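Local structure of type IV pilus biogenesis factor PilY1 (Pseudomonas aeruginosa, 3HX6) at residues L203-N214 / A223-E231; L251-N259 / A265-L273. The protein primes type IV pilus assembly, supports twitching motility and host-cell adhesion, and binds calcium in the C-terminal domain described here, which seems to matter for regulating pilus retraction. The protein carries 3 engineered substitutions. All coordinates share one frame; numbering follows the deposited sequence.

Interaction 1. Residues L203-N214 / A223-E231. Engineered in segment 223-231: M230 (natural residue Leu).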
loop_
_atom_site.group_PDB
_atom_site.type_symbol
_atom_site.label_atom_id
_atom_site.label_comp_id
_atom_site.label_asym_id
_atom_site.label_seq_id
_atom_site.Cartn_x
_atom_site.Cartn_y
_atom_site.Cartn_z
ATOM N N LEU A 203 -26.392 0.796 10.993
ATOM C CA LEU A 203 -27.654 0.286 10.483
ATOM C C LEU A 203 -28.673 1.392 10.265
ATOM O O LEU A 203 -28.488 2.541 10.704
ATOM C CB LEU A 203 -28.232 -0.772 11.436
ATOM C CG LEU A 203 -27.301 -1.937 11.796
ATOM C CD1 LEU A 203 -28.038 -2.934 12.688
ATOM C CD2 LEU A 203 -26.814 -2.616 10.538
ATOM N N HIS A 204 -29.754 1.036 9.586
ATOM C CA HIS A 204 -30.806 1.988 9.278
ATOM C C HIS A 204 -31.610 2.458 10.490
ATOM O O HIS A 204 -32.540 3.243 10.337
ATOM C CB HIS A 204 -31.732 1.399 8.207
ATOM C CG HIS A 204 -31.179 1.500 6.820
ATOM N ND1 HIS A 204 -31.128 2.691 6.127
ATOM C CD2 HIS A 204 -30.616 0.570 6.010
ATOM C CE1 HIS A 204 -30.560 2.491 4.952
ATOM N NE2 HIS A 204 -30.239 1.212 4.856
ATOM N N ASN A 205 -31.267 1.983 11.687
ATOM C CA ASN A 205 -31.985 2.433 12.876
ATOM C C ASN A 205 -31.244 3.648 13.431
ATOM O O ASN A 205 -31.491 4.088 14.550
ATOM C CB ASN A 205 -32.082 1.312 13.925
ATOM C CG ASN A 205 -30.776 1.062 14.641
ATOM O OD1 ASN A 205 -29.710 1.078 14.034
ATOM N ND2 ASN A 205 -30.857 0.815 15.944
ATOM N N GLY A 206 -30.333 4.177 12.614
ATOM C CA GLY A 206 -29.556 5.353 12.966
ATOM C C GLY A 206 -28.337 5.148 13.844
ATOM O O GLY A 206 -27.631 6.112 14.159
ATOM N N LYS A 207 -28.058 3.905 14.223
ATOM C CA LYS A 207 -26.928 3.654 15.107
ATOM C C LYS A 207 -26.002 2.524 14.668
ATOM O O LYS A 207 -26.317 1.747 13.759
ATOM C CB LYS A 207 -27.458 3.370 16.519
ATOM C CG LYS A 207 -28.521 4.375 16.975
ATOM C CD LYS A 207 -29.160 3.977 18.295
ATOM C CE LYS A 207 -28.339 4.436 19.486
ATOM N NZ LYS A 207 -28.358 5.922 19.587
ATOM N N TRP A 208 -24.844 2.456 15.313
ATOM C CA TRP A 208 -23.879 1.413 15.032
ATOM C C TRP A 208 -24.221 0.230 15.913
ATOM O O TRP A 208 -24.660 0.401 17.048
ATOM C CB TRP A 208 -22.465 1.896 15.322
ATOM C CG TRP A 208 -21.921 2.742 14.218
ATOM C CD1 TRP A 208 -22.278 4.025 13.908
ATOM C CD2 TRP A 208 -20.975 2.334 13.227
ATOM N NE1 TRP A 208 -21.609 4.440 12.776
ATOM C CE2 TRP A 208 -20.801 3.420 12.340
ATOM C CE3 TRP A 208 -20.252 1.153 13.004
ATOM C CZ2 TRP A 208 -19.936 3.359 11.242
ATOM C CZ3 TRP A 208 -19.389 1.092 11.910
ATOM C CH2 TRP A 208 -19.240 2.193 11.043
ATOM N N ALA A 209 -24.016 -0.970 15.395
ATOM C CA ALA A 209 -24.331 -2.161 16.157
ATOM C C ALA A 209 -23.374 -3.300 15.891
ATOM O O ALA A 209 -22.593 -3.286 14.934
ATOM C CB ALA A 209 -25.748 -2.620 15.836
ATOM N N VAL A 210 -23.433 -4.283 16.773
ATOM C CA VAL A 210 -22.644 -5.484 16.608
ATOM C C VAL A 210 -23.670 -6.425 16.017
ATOM O O VAL A 210 -24.709 -6.675 16.628
ATOM C CB VAL A 210 -22.161 -6.048 17.947
ATOM C CG1 VAL A 210 -21.652 -7.486 17.755
ATOM C CG2 VAL A 210 -21.052 -5.161 18.504
ATOM N N VAL A 211 -23.407 -6.909 14.812
ATOM C CA VAL A 211 -24.322 -7.830 14.163
ATOM C C VAL A 211 -23.619 -9.164 14.047
ATOM O O VAL A 211 -22.581 -9.275 13.399
ATOM C CB VAL A 211 -24.731 -7.306 12.779
ATOM C CG1 VAL A 211 -25.725 -8.261 12.130
ATOM C CG2 VAL A 211 -25.348 -5.912 12.940
ATOM N N THR A 212 -24.184 -10.179 14.688
ATOM C CA THR A 212 -23.569 -11.489 14.677
ATOM C C THR A 212 -24.598 -12.608 14.792
ATOM O O THR A 212 -25.782 -12.350 14.993
ATOM C CB THR A 212 -22.571 -11.588 15.847
ATOM O OG1 THR A 212 -21.793 -12.781 15.724
ATOM C CG2 THR A 212 -23.315 -11.582 17.180
ATOM N N GLY A 213 -24.145 -13.851 14.641
ATOM C CA GLY A 213 -25.042 -14.986 14.768
ATOM C C GLY A 213 -25.149 -15.302 16.250
ATOM O O GLY A 213 -24.242 -14.958 17.011
ATOM N N ASN A 214 -26.237 -15.943 16.675
ATOM C CA ASN A 214 -26.401 -16.261 18.094
ATOM C C ASN A 214 -25.415 -17.327 18.561
ATOM O O ASN A 214 -25.203 -17.518 19.759
ATOM C CB ASN A 214 -27.834 -16.715 18.382
ATOM C CG ASN A 214 -28.158 -18.066 17.773
ATOM O OD1 ASN A 214 -27.937 -18.295 16.586
ATOM N ND2 ASN A 214 -28.699 -18.966 18.589
ATOM N N ALA A 223 -31.576 -20.637 15.859
ATOM C CA ALA A 223 -30.629 -19.838 15.104
ATOM C C ALA A 223 -31.256 -18.457 14.977
ATOM O O ALA A 223 -32.435 -18.344 14.657
ATOM C CB ALA A 223 -30.404 -20.445 13.727
ATOM N N ALA A 224 -30.478 -17.409 15.240
ATOM C CA ALA A 224 -31.003 -16.052 15.142
ATOM C C ALA A 224 -29.905 -15.022 14.936
ATOM O O ALA A 224 -28.790 -15.185 15.423
ATOM C CB ALA A 224 -31.793 -15.705 16.403
ATOM N N LEU A 225 -30.219 -13.965 14.196
ATOM C CA LEU A 225 -29.255 -12.899 13.978
ATOM C C LEU A 225 -29.415 -11.976 15.176
ATOM O O LEU A 225 -30.531 -11.583 15.520
ATOM C CB LEU A 225 -29.562 -12.116 12.693
ATOM C CG LEU A 225 -28.521 -11.041 12.341
ATOM C CD1 LEU A 225 -27.238 -11.726 11.864
ATOM C CD2 LEU A 225 -29.055 -10.110 11.252
ATOM N N LEU A 226 -28.312 -11.649 15.830
ATOM C CA LEU A 226 -28.374 -10.760 16.968
ATOM C C LEU A 226 -27.871 -9.396 16.522
ATOM O O LEU A 226 -26.813 -9.284 15.906
ATOM C CB LEU A 226 -27.511 -11.287 18.119
ATOM C CG LEU A 226 -27.847 -12.694 18.644
ATOM C CD1 LEU A 226 -26.952 -13.034 19.837
ATOM C CD2 LEU A 226 -29.312 -12.755 19.052
ATOM N N ILE A 227 -28.656 -8.369 16.807
ATOM C CA ILE A 227 -28.276 -7.012 16.468
ATOM C C ILE A 227 -28.165 -6.321 17.814
ATOM O O ILE A 227 -29.163 -5.986 18.452
ATOM C CB ILE A 227 -29.328 -6.350 15.570
ATOM C CG1 ILE A 227 -29.396 -7.112 14.238
ATOM C CG2 ILE A 227 -28.968 -4.888 15.327
ATOM C CD1 ILE A 227 -30.404 -6.566 13.244
ATOM N N ILE A 228 -26.923 -6.147 18.244
ATOM C CA ILE A 228 -26.605 -5.563 19.534
ATOM C C ILE A 228 -26.158 -4.113 19.406
ATOM O O ILE A 228 -25.223 -3.811 18.667
ATOM C CB ILE A 228 -25.483 -6.385 20.194
ATOM C CG1 ILE A 228 -25.876 -7.872 20.179
ATOM C CG2 ILE A 228 -25.225 -5.890 21.613
ATOM C CD1 ILE A 228 -24.752 -8.818 20.546
ATOM N N ASP A 229 -26.821 -3.216 20.128
ATOM C CA ASP A 229 -26.457 -1.805 20.079
ATOM C C ASP A 229 -25.009 -1.662 20.524
ATOM O O ASP A 229 -24.631 -2.112 21.610
ATOM C CB ASP A 229 -27.359 -0.978 21.002
ATOM C CG ASP A 229 -27.057 0.510 20.924
ATOM O OD1 ASP A 229 -27.254 1.101 19.840
ATOM O OD2 ASP A 229 -26.618 1.084 21.944
ATOM N N MET A 230 -24.198 -1.032 19.683
ATOM C CA MET A 230 -22.783 -0.845 19.976
ATOM C C MET A 230 -22.535 -0.183 21.327
ATOM O O MET A 230 -21.735 -0.664 22.129
ATOM C CB MET A 230 -22.125 -0.004 18.877
ATOM C CG MET A 230 -20.604 0.021 18.939
ATOM S SD MET A 230 -19.887 -1.645 18.775
ATOM C CE MET A 230 -19.432 -2.007 20.435
ATOM N N GLU A 231 -23.226 0.920 21.584
ATOM C CA GLU A 231 -23.031 1.642 22.829
ATOM C C GLU A 231 -23.514 0.931 24.086
ATOM O O GLU A 231 -22.769 0.794 25.059
ATOM C CB GLU A 231 -23.711 3.013 22.750
ATOM C CG GLU A 231 -23.634 3.816 24.043
ATOM C CD GLU A 231 -24.226 5.206 23.903
ATOM O OE1 GLU A 231 -25.362 5.326 23.392
ATOM O OE2 GLU A 231 -23.560 6.179 24.312
HETATM O O HOH W 1 -28.716 -0.320 17.892
HETATM O O HOH W 2 -25.096 2.345 19.434
#
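V210 and I228 sit side by side in an antiparallel hydrogen-bonded pair, their N-H groups and carbonyls exchanging bonds, with V210 CB 4.0 Å from I228 CB. On the same face the CG2 branch of V210 meets SD of the engineered M230 at 3.7 Å; M230 bends at chi2 (60°) and chi3, and its SD and CE lie against that one methyl. Strand 178-184 packs on this face through W181. The opposite face carries V211, whose CG1 branch nestles against both methyls of L225, and I227, whose CG2 presses on L203 CD1 at 3.4 Å, tighter than usual for two carbons. Both ends of the pairing are polar. N214 OD1 accepts A224 N at 3.0 Å from above the plane of its carboxamide, 77° out of it, while N214 N binds A224 O; the same OD1 also takes L251 N. At the other end D229 holds its CG anti to the backbone N (chi1 -177°), which turns OD1 back toward K207 and W208. That oxygen accepts from two waters, one held by N205 ND2 and the other bridging to W208 O and E231 N, while OD2 accepts from T232 N. Strands 208-213 and 223-229 thus form a beta hairpin, the two inner strands of a four-stranded antiparallel propeller blade.

Interaction 2. Residues L251-N259 / A265-L273. With CA (calcium ion), chain C.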
loop_
_atom_site.group_PDB
_atom_site.type_symbol
_atom_site.label_atom_id
_atom_site.label_comp_id
_atom_site.label_asym_id
_atom_site.label_seq_id
_atom_site.Cartn_x
_atom_site.Cartn_y
_atom_site.Cartn_z
ATOM N N LEU A 251 -26.913 -19.786 14.457
ATOM C CA LEU A 251 -26.542 -18.942 13.328
ATOM C C LEU A 251 -25.055 -18.605 13.376
ATOM O O LEU A 251 -24.520 -18.312 14.437
ATOM C CB LEU A 251 -27.365 -17.652 13.326
ATOM C CG LEU A 251 -27.277 -16.878 12.009
ATOM C CD1 LEU A 251 -27.944 -17.710 10.908
ATOM C CD2 LEU A 251 -27.961 -15.530 12.138
ATOM N N SER A 252 -24.397 -18.630 12.220
ATOM C CA SER A 252 -22.965 -18.349 12.148
ATOM C C SER A 252 -22.630 -16.906 11.771
ATOM O O SER A 252 -23.496 -16.029 11.812
ATOM C CB SER A 252 -22.305 -19.311 11.159
ATOM O OG SER A 252 -22.548 -20.655 11.547
ATOM N N SER A 253 -21.370 -16.679 11.396
ATOM C CA SER A 253 -20.870 -15.355 11.033
ATOM C C SER A 253 -21.637 -14.699 9.894
ATOM O O SER A 253 -21.755 -15.255 8.803
ATOM C CB SER A 253 -19.390 -15.443 10.648
ATOM O OG SER A 253 -18.666 -16.219 11.585
ATOM N N PRO A 254 -22.157 -13.485 10.126
ATOM C CA PRO A 254 -22.898 -12.830 9.044
ATOM C C PRO A 254 -22.012 -11.968 8.160
ATOM O O PRO A 254 -20.905 -11.583 8.553
ATOM C CB PRO A 254 -23.913 -11.979 9.796
ATOM C CG PRO A 254 -23.104 -11.521 10.983
ATOM C CD PRO A 254 -22.363 -12.788 11.408
ATOM N N ARG A 255 -22.502 -11.688 6.956
ATOM C CA ARG A 255 -21.816 -10.805 6.031
ATOM C C ARG A 255 -22.842 -9.708 5.739
ATOM O O ARG A 255 -23.937 -9.981 5.245
ATOM C CB ARG A 255 -21.451 -11.519 4.728
ATOM C CG ARG A 255 -20.860 -10.591 3.657
ATOM C CD ARG A 255 -19.499 -10.020 4.072
ATOM N NE ARG A 255 -18.546 -11.090 4.339
ATOM C CZ ARG A 255 -17.292 -10.909 4.744
ATOM N NH1 ARG A 255 -16.818 -9.681 4.931
ATOM N NH2 ARG A 255 -16.517 -11.959 4.984
ATOM N N LEU A 256 -22.505 -8.472 6.064
ATOM C CA LEU A 256 -23.426 -7.377 5.810
ATOM C C LEU A 256 -23.252 -6.855 4.394
ATOM O O LEU A 256 -22.144 -6.864 3.853
ATOM C CB LEU A 256 -23.205 -6.260 6.831
ATOM C CG LEU A 256 -24.112 -6.367 8.064
ATOM C CD1 LEU A 256 -24.045 -7.762 8.668
ATOM C CD2 LEU A 256 -23.705 -5.312 9.066
ATOM N N ALA A 257 -24.353 -6.423 3.792
ATOM C CA ALA A 257 -24.323 -5.895 2.432
ATOM C C ALA A 257 -24.821 -4.461 2.428
ATOM O O ALA A 257 -25.825 -4.140 3.069
ATOM C CB ALA A 257 -25.197 -6.745 1.512
ATOM N N ASP A 258 -24.109 -3.615 1.693
ATOM C CA ASP A 258 -24.431 -2.201 1.546
ATOM C C ASP A 258 -24.534 -1.995 0.040
ATOM O O ASP A 258 -23.530 -1.791 -0.637
ATOM C CB ASP A 258 -23.295 -1.356 2.135
ATOM C CG ASP A 258 -23.414 0.116 1.781
ATOM O OD1 ASP A 258 -24.492 0.540 1.323
ATOM O OD2 ASP A 258 -22.424 0.850 1.971
ATOM N N ASN A 259 -25.750 -2.048 -0.486
ATOM C CA ASN A 259 -25.941 -1.946 -1.921
ATOM C C ASN A 259 -26.092 -0.580 -2.578
ATOM O O ASN A 259 -26.502 -0.496 -3.736
ATOM C CB ASN A 259 -27.096 -2.863 -2.329
ATOM C CG ASN A 259 -26.793 -4.321 -2.036
ATOM O OD1 ASN A 259 -25.655 -4.671 -1.730
ATOM N ND2 ASN A 259 -27.803 -5.175 -2.130
ATOM N N ALA A 265 -25.459 -0.557 6.353
ATOM C CA ALA A 265 -25.834 -1.919 5.981
ATOM C C ALA A 265 -27.305 -2.049 5.590
ATOM O O ALA A 265 -28.192 -1.559 6.291
ATOM C CB ALA A 265 -25.514 -2.870 7.124
ATOM N N ASP A 266 -27.558 -2.733 4.476
ATOM C CA ASP A 266 -28.920 -2.920 3.990
ATOM C C ASP A 266 -29.448 -4.334 4.185
ATOM O O ASP A 266 -30.632 -4.518 4.469
ATOM C CB ASP A 266 -28.989 -2.543 2.517
ATOM C CG ASP A 266 -28.463 -1.149 2.261
ATOM O OD1 ASP A 266 -28.983 -0.199 2.886
ATOM O OD2 ASP A 266 -27.536 -1.006 1.440
ATOM N N TYR A 267 -28.569 -5.321 4.028
ATOM C CA TYR A 267 -28.926 -6.728 4.203
ATOM C C TYR A 267 -27.820 -7.421 4.981
ATOM O O TYR A 267 -26.709 -6.910 5.093
ATOM C CB TYR A 267 -29.022 -7.459 2.859
ATOM C CG TYR A 267 -30.026 -6.926 1.867
ATOM C CD1 TYR A 267 -31.394 -7.125 2.048
ATOM C CD2 TYR A 267 -29.600 -6.265 0.715
ATOM C CE1 TYR A 267 -32.313 -6.685 1.102
ATOM C CE2 TYR A 267 -30.507 -5.822 -0.235
ATOM C CZ TYR A 267 -31.858 -6.035 -0.038
ATOM O OH TYR A 267 -32.743 -5.596 -0.984
ATOM N N ALA A 268 -28.130 -8.605 5.486
ATOM C CA ALA A 268 -27.157 -9.411 6.200
ATOM C C ALA A 268 -27.376 -10.821 5.677
ATOM O O ALA A 268 -28.515 -11.229 5.444
ATOM C CB ALA A 268 -27.404 -9.358 7.715
ATOM N N TYR A 269 -26.286 -11.542 5.459
ATOM C CA TYR A 269 -26.352 -12.918 4.986
ATOM C C TYR A 269 -25.586 -13.763 5.994
ATOM O O TYR A 269 -24.504 -13.380 6.436
ATOM C CB TYR A 269 -25.691 -13.070 3.615
ATOM C CG TYR A 269 -26.404 -12.375 2.479
ATOM C CD1 TYR A 269 -26.223 -11.012 2.239
ATOM C CD2 TYR A 269 -27.212 -13.096 1.603
ATOM C CE1 TYR A 269 -26.821 -10.386 1.136
ATOM C CE2 TYR A 269 -27.817 -12.483 0.505
ATOM C CZ TYR A 269 -27.613 -11.130 0.274
ATOM O OH TYR A 269 -28.171 -10.532 -0.838
ATOM N N ALA A 270 -26.141 -14.911 6.356
ATOM C CA ALA A 270 -25.481 -15.774 7.321
ATOM C C ALA A 270 -25.947 -17.218 7.198
ATOM O O ALA A 270 -27.132 -17.482 7.005
ATOM C CB ALA A 270 -25.750 -15.255 8.748
ATOM N N GLY A 271 -25.009 -18.149 7.296
ATOM C CA GLY A 271 -25.374 -19.551 7.232
ATOM C C GLY A 271 -25.603 -20.027 8.654
ATOM O O GLY A 271 -25.358 -19.278 9.607
ATOM N N ASP A 272 -26.096 -21.250 8.816
ATOM C CA ASP A 272 -26.317 -21.779 10.152
ATOM C C ASP A 272 -25.812 -23.223 10.237
ATOM O O ASP A 272 -25.338 -23.779 9.242
ATOM C CB ASP A 272 -27.802 -21.673 10.535
ATOM C CG ASP A 272 -28.704 -22.559 9.689
ATOM O OD1 ASP A 272 -29.941 -22.350 9.743
ATOM O OD2 ASP A 272 -28.195 -23.459 8.982
ATOM N N LEU A 273 -25.890 -23.815 11.423
ATOM C CA LEU A 273 -25.427 -25.184 11.620
ATOM C C LEU A 273 -26.208 -26.178 10.780
ATOM O O LEU A 273 -25.735 -27.279 10.515
ATOM C CB LEU A 273 -25.533 -25.578 13.098
ATOM C CG LEU A 273 -24.654 -24.787 14.071
ATOM C CD1 LEU A 273 -24.872 -25.292 15.492
ATOM C CD2 LEU A 273 -23.189 -24.931 13.668
HETATM CA CA CA C . -26.803 1.197 2.277
HETATM O O HOH W 3 -22.329 -17.692 7.930
HETATM O O HOH W 4 -26.977 -7.869 -1.445
HETATM O O HOH W 5 -28.404 2.837 2.999
#
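D258 and D266 meet at the calcium ion, their carboxylate planes 64° apart. D266 chelates it with both oxygens, OD2 at 2.5 Å, whereas D258, its carboxylate also held by G263, contributes OD1; one water is also bound, and N260, D262 and V264 O of the connecting loop complete the site. This is a beta hairpin whose connection is a calcium-binding loop resembling that of an EF-hand, without its flanking helices. D266 OD2 additionally accepts N259 N at 2.8 Å, tying the loop's ends together, and OD1 is held by H204 NE2, a second-shell contact. Next to the metal the strands are stitched closely: A257 O receives both D266 N, at 2.6 Å, and Y267 N, a classic beta bulge that probably helps turn D266 to the ion. R255 and Y269 exchange two more backbone bonds. On one face L256 puts CD2 3.6 Å from A265 CB and CD1 against A268 CB; the other sets A257 CB at the edge of the Y269 ring. N259 ND2, also held by T376, approaches the Y267 ring edge in its plane, the amide turned 53° from the ring, and water 4 joins that nitrogen to Y269 OH, itself bound to D373 OD2. The far end is looser: at S253 a water bridges the strands, donating to S253 O and accepting from G271 N, before S252 N returns to G271 O at 2.9 Å. Here L251, its CG anti to the backbone N (chi1 -166°), brings CD1 within 3.3 Å of G271 O. Strand 251-257 is one of the two outermost strands of its four-stranded sheet, followed by 267-272 and then 276-281; L251, P254 and A268 lean on L225 of strand 223-229, and L256 reaches A201 of strand 199-202.

Overall arrangement
Interactions 1 and 2 are successive beta hairpins in neighbouring four-stranded sheets of the propeller, their centres about 11 Å apart, and both are largely buried. Interaction 1 pairs the two inner strands of its sheet; interaction 2 pairs an outermost strand with the next one. The first is dominated by branched aliphatic side chains on both faces, with polar groups gathered at its ends. The second has alanines with L251, P254 and L256 on one face and tyrosines with A257 and R255 on the other, and carries a calcium site at its turn, with ligands from both segments and the loop between them. They touch directly: H204 CD2 packs on A265 O and V211 O against P254 CG, joining the two sheets.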